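Long-range contact in riboflavin kinase, putative (Trypanosoma brucei, PDB 3BNW), which probably transfers phosphate from ATP to riboflavin to make the flavin cofactor FMN: residues A[59-64]-A[122-127]. Numbering follows the deposited sequence.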
ATOM      1  N   VAL A  59      -5.093  -7.268   4.296  1.00 22.46           N
ATOM      2  CA  VAL A  59      -4.613  -5.914   4.563  1.00 21.89           C
ATOM      3  C   VAL A  59      -3.115  -6.019   4.842  1.00 22.26           C
ATOM      4  O   VAL A  59      -2.694  -6.773   5.730  1.00 22.61           O
ATOM      5  CB  VAL A  59      -5.285  -5.273   5.790  1.00 21.73           C
ATOM      6  CG1 VAL A  59      -4.715  -3.875   6.030  1.00 19.86           C
ATOM      7  CG2 VAL A  59      -6.796  -5.229   5.617  1.00 20.20           C
ATOM      8  N   VAL A  60      -2.318  -5.275   4.078  1.00 22.14           N
ATOM      9  CA  VAL A  60      -0.858  -5.349   4.171  1.00 21.73           C
ATOM     10  C   VAL A  60      -0.285  -3.993   4.550  1.00 21.48           C
ATOM     11  O   VAL A  60      -1.004  -3.005   4.575  1.00 20.82           O
ATOM     12  CB  VAL A  60      -0.214  -5.832   2.841  1.00 21.45           C
ATOM     13  CG1 VAL A  60      -0.714  -7.228   2.493  1.00 21.78           C
ATOM     14  CG2 VAL A  60      -0.480  -4.847   1.708  1.00 19.52           C
ATOM     15  N   TYR A  61       1.015  -3.965   4.837  1.00 21.39           N
ATOM     16  CA  TYR A  61       1.689  -2.755   5.272  1.00 20.97           C
ATOM     17  C   TYR A  61       3.102  -2.656   4.710  1.00 20.81           C
ATOM     18  O   TYR A  61       3.671  -3.644   4.246  1.00 21.06           O
ATOM     19  CB  TYR A  61       1.721  -2.705   6.803  1.00 21.10           C
ATOM     20  CG  TYR A  61       2.558  -3.784   7.458  1.00 21.04           C
ATOM     21  CD1 TYR A  61       3.908  -3.573   7.733  1.00 21.94           C
ATOM     22  CD2 TYR A  61       2.007  -5.008   7.807  1.00 20.77           C
ATOM     23  CE1 TYR A  61       4.684  -4.554   8.331  1.00 21.32           C
ATOM     24  CE2 TYR A  61       2.776  -5.993   8.410  1.00 21.05           C
ATOM     25  CZ  TYR A  61       4.117  -5.760   8.669  1.00 20.88           C
ATOM     26  OH  TYR A  61       4.895  -6.731   9.267  1.00 20.79           O
ATOM     27  N   GLY A  62       3.669  -1.454   4.763  1.00 20.63           N
ATOM     28  CA  GLY A  62       5.042  -1.231   4.314  1.00 20.19           C
ATOM     29  C   GLY A  62       5.352   0.236   4.113  1.00 19.88           C
ATOM     30  O   GLY A  62       4.729   1.096   4.724  1.00 19.36           O
ATOM     31  N   TRP A  63       6.316   0.515   3.239  1.00 20.10           N
ATOM     32  CA  TRP A  63       6.729   1.883   2.927  1.00 20.04           C
ATOM     33  C   TRP A  63       6.276   2.258   1.531  1.00 20.22           C
ATOM     34  O   TRP A  63       6.301   1.427   0.631  1.00 20.65           O
ATOM     35  CB  TRP A  63       8.248   2.010   2.989  1.00 19.99           C
ATOM     36  CG  TRP A  63       8.814   1.795   4.341  1.00 19.42           C
ATOM     37  CD1 TRP A  63       9.431   0.675   4.794  1.00 19.18           C
ATOM     38  CD2 TRP A  63       8.825   2.730   5.423  1.00 19.06           C
ATOM     39  NE1 TRP A  63       9.826   0.850   6.094  1.00 19.56           N
ATOM     40  CE2 TRP A  63       9.464   2.103   6.507  1.00 18.68           C
ATOM     41  CE3 TRP A  63       8.355   4.040   5.581  1.00 19.74           C
ATOM     42  CZ2 TRP A  63       9.650   2.734   7.740  1.00 19.07           C
ATOM     43  CZ3 TRP A  63       8.539   4.669   6.808  1.00 19.70           C
ATOM     44  CH2 TRP A  63       9.184   4.013   7.871  1.00 19.25           C
ATOM     45  N   GLY A  64       5.875   3.511   1.350  1.00 20.61           N
ATOM     46  CA  GLY A  64       5.462   3.997   0.037  1.00 20.74           C
ATOM     47  C   GLY A  64       5.896   5.418  -0.234  1.00 20.82           C
ATOM     48  O   GLY A  64       6.250   6.155   0.684  1.00 20.65           O
ATOM     49  N   GLY A 122       4.691  -6.801   4.969  1.00 24.38           N
ATOM     50  CA  GLY A 122       3.970  -7.819   5.727  1.00 24.45           C
ATOM     51  C   GLY A 122       2.463  -7.678   5.726  1.00 24.77           C
ATOM     52  O   GLY A 122       1.907  -6.697   5.212  1.00 24.95           O
ATOM     53  N   GLU A 123       1.814  -8.655   6.355  1.00 24.27           N
ATOM     54  CA  GLU A 123       0.359  -8.734   6.409  1.00 24.00           C
ATOM     55  C   GLU A 123      -0.184  -8.500   7.817  1.00 23.94           C
ATOM     56  O   GLU A 123       0.393  -8.962   8.802  1.00 23.52           O
ATOM     57  CB  GLU A 123      -0.098 -10.092   5.889  1.00 24.08           C
ATOM     58  CG  GLU A 123       0.391 -11.291   6.693  1.00 23.49           C
ATOM     59  CD  GLU A 123       0.245 -12.579   5.931  1.00 24.16           C
ATOM     60  OE1 GLU A 123      -0.398 -12.556   4.863  1.00 23.95           O
ATOM     61  OE2 GLU A 123       0.779 -13.615   6.387  1.00 25.97           O
ATOM     62  N   ILE A 124      -1.303  -7.783   7.898  1.00 24.12           N
ATOM     63  CA  ILE A 124      -1.929  -7.446   9.177  1.00 24.28           C
ATOM     64  C   ILE A 124      -3.021  -8.461   9.520  1.00 24.56           C
ATOM     65  O   ILE A 124      -3.026  -9.046  10.606  1.00 25.08           O
ATOM     66  CB  ILE A 124      -2.542  -6.027   9.142  1.00 24.36           C
ATOM     67  CG1 ILE A 124      -1.466  -4.992   8.776  1.00 24.29           C
ATOM     68  CG2 ILE A 124      -3.200  -5.698  10.476  1.00 23.87           C
ATOM     69  CD1 ILE A 124      -1.920  -3.544   8.846  1.00 23.71           C
ATOM     70  N   ARG A 125      -3.926  -8.675   8.571  1.00 24.25           N
ATOM     71  CA  ARG A 125      -5.093  -9.522   8.767  1.00 23.70           C
ATOM     72  C   ARG A 125      -5.757  -9.742   7.412  1.00 24.05           C
ATOM     73  O   ARG A 125      -5.363  -9.124   6.420  1.00 23.39           O
ATOM     74  CB  ARG A 125      -6.080  -8.816   9.690  1.00 23.90           C
ATOM     75  CG  ARG A 125      -6.535  -7.477   9.125  1.00 23.14           C
ATOM     76  CD  ARG A 125      -7.207  -6.605  10.129  1.00 22.95           C
ATOM     77  NE  ARG A 125      -7.628  -5.337   9.525  1.00 23.07           N
ATOM     78  CZ  ARG A 125      -8.736  -5.178   8.798  1.00 22.80           C
ATOM     79  NH1 ARG A 125      -9.525  -6.209   8.533  1.00 23.60           N
ATOM     80  NH2 ARG A 125      -9.048  -3.984   8.308  1.00 21.47           N
ATOM     81  N   SER A 126      -6.777 -10.597   7.381  1.00 24.65           N
ATOM     82  CA  SER A 126      -7.671 -10.675   6.226  1.00 25.11           C
ATOM     83  C   SER A 126      -8.605  -9.470   6.232  1.00 25.70           C
ATOM     84  O   SER A 126      -8.835  -8.857   7.271  1.00 25.43           O
ATOM     85  CB  SER A 126      -8.496 -11.960   6.237  1.00 24.98           C
ATOM     86  OG  SER A 126      -9.321 -12.019   7.377  1.00 25.39           O
ATOM     87  N   MET A 127      -9.142  -9.142   5.062  1.00 26.50           N
ATOM     88  CA  MET A 127     -10.031  -7.998   4.916  1.00 27.07           C
ATOM     89  C   MET A 127     -11.288  -8.134   5.764  1.00 27.21           C
ATOM     90  O   MET A 127     -11.778  -7.144   6.308  1.00 27.32           O
ATOM     91  CB  MET A 127     -10.394  -7.789   3.445  1.00 27.13           C
ATOM     92  CG  MET A 127      -9.256  -7.161   2.643  1.00 27.72           C
ATOM     93  SD  MET A 127      -9.595  -7.006   0.883  1.00 27.85           S
ATOM     94  CE  MET A 127     -11.261  -6.365   0.883  1.00 30.18           C
TER
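Tyr61 lays its ring over the backbone of Gly122, and that bump on strand 58-69 fits a hollow on strand 115-126 left by a residue with no side chain. Chi1 of 66° puts CG between the backbone N and the carbonyl carbon, and chi2 near 90° then presents one face to Gly122, whose N lies 3.8 Å above the ring plane, over its centre. The OH stands where a side chain would begin; glycine, having none, leaves room for the ring. Tyr61 N bonds to Gly122 O (2.9 Å), and the return bond from Gly122 N to Tyr61 O is weak. Beside Gly122 the ring also meets Ile124, its CD2 3.6 Å from Ile124 CG1. Both side chains touch Thr147 of helix 133-151, while the phenol OH is hydrogen-bonded to Gln11 OE1.

Between Val59 and Val60 the register slips by one residue, a beta bulge that fits Ile124 in as the extra residue between Glu123 and Arg125. Its N still bonds to Val59 O (2.8 Å), and its CD1 comes 4.0 Å from Val59 CG1, the two side chains crossing obliquely. Val59 CG2, the valine's second branch, rests over the centre of the Arg125 guanidinium, 3.7 Å above its plane. Val59 N closes the far end with a nearly straight bond to Arg125 O (2.8 Å, 173°). Val60 turns to the opposite face of the sheet, with Glu123, and packs against Val120 and strand 75-87.

Arginine suits its place because its flat group takes a methyl on one face while its NE forms a salt bridge to Asp143. The strands are neighbours in a curled antiparallel sheet, consistent with the family's beta barrel, with helix 133-151 packed outside. The chemistry implies that backbone bonds, glycine and valine shape the strand-to-strand fit, while Tyr61, Ile124 and the Arg125 charge pair join it to the helix.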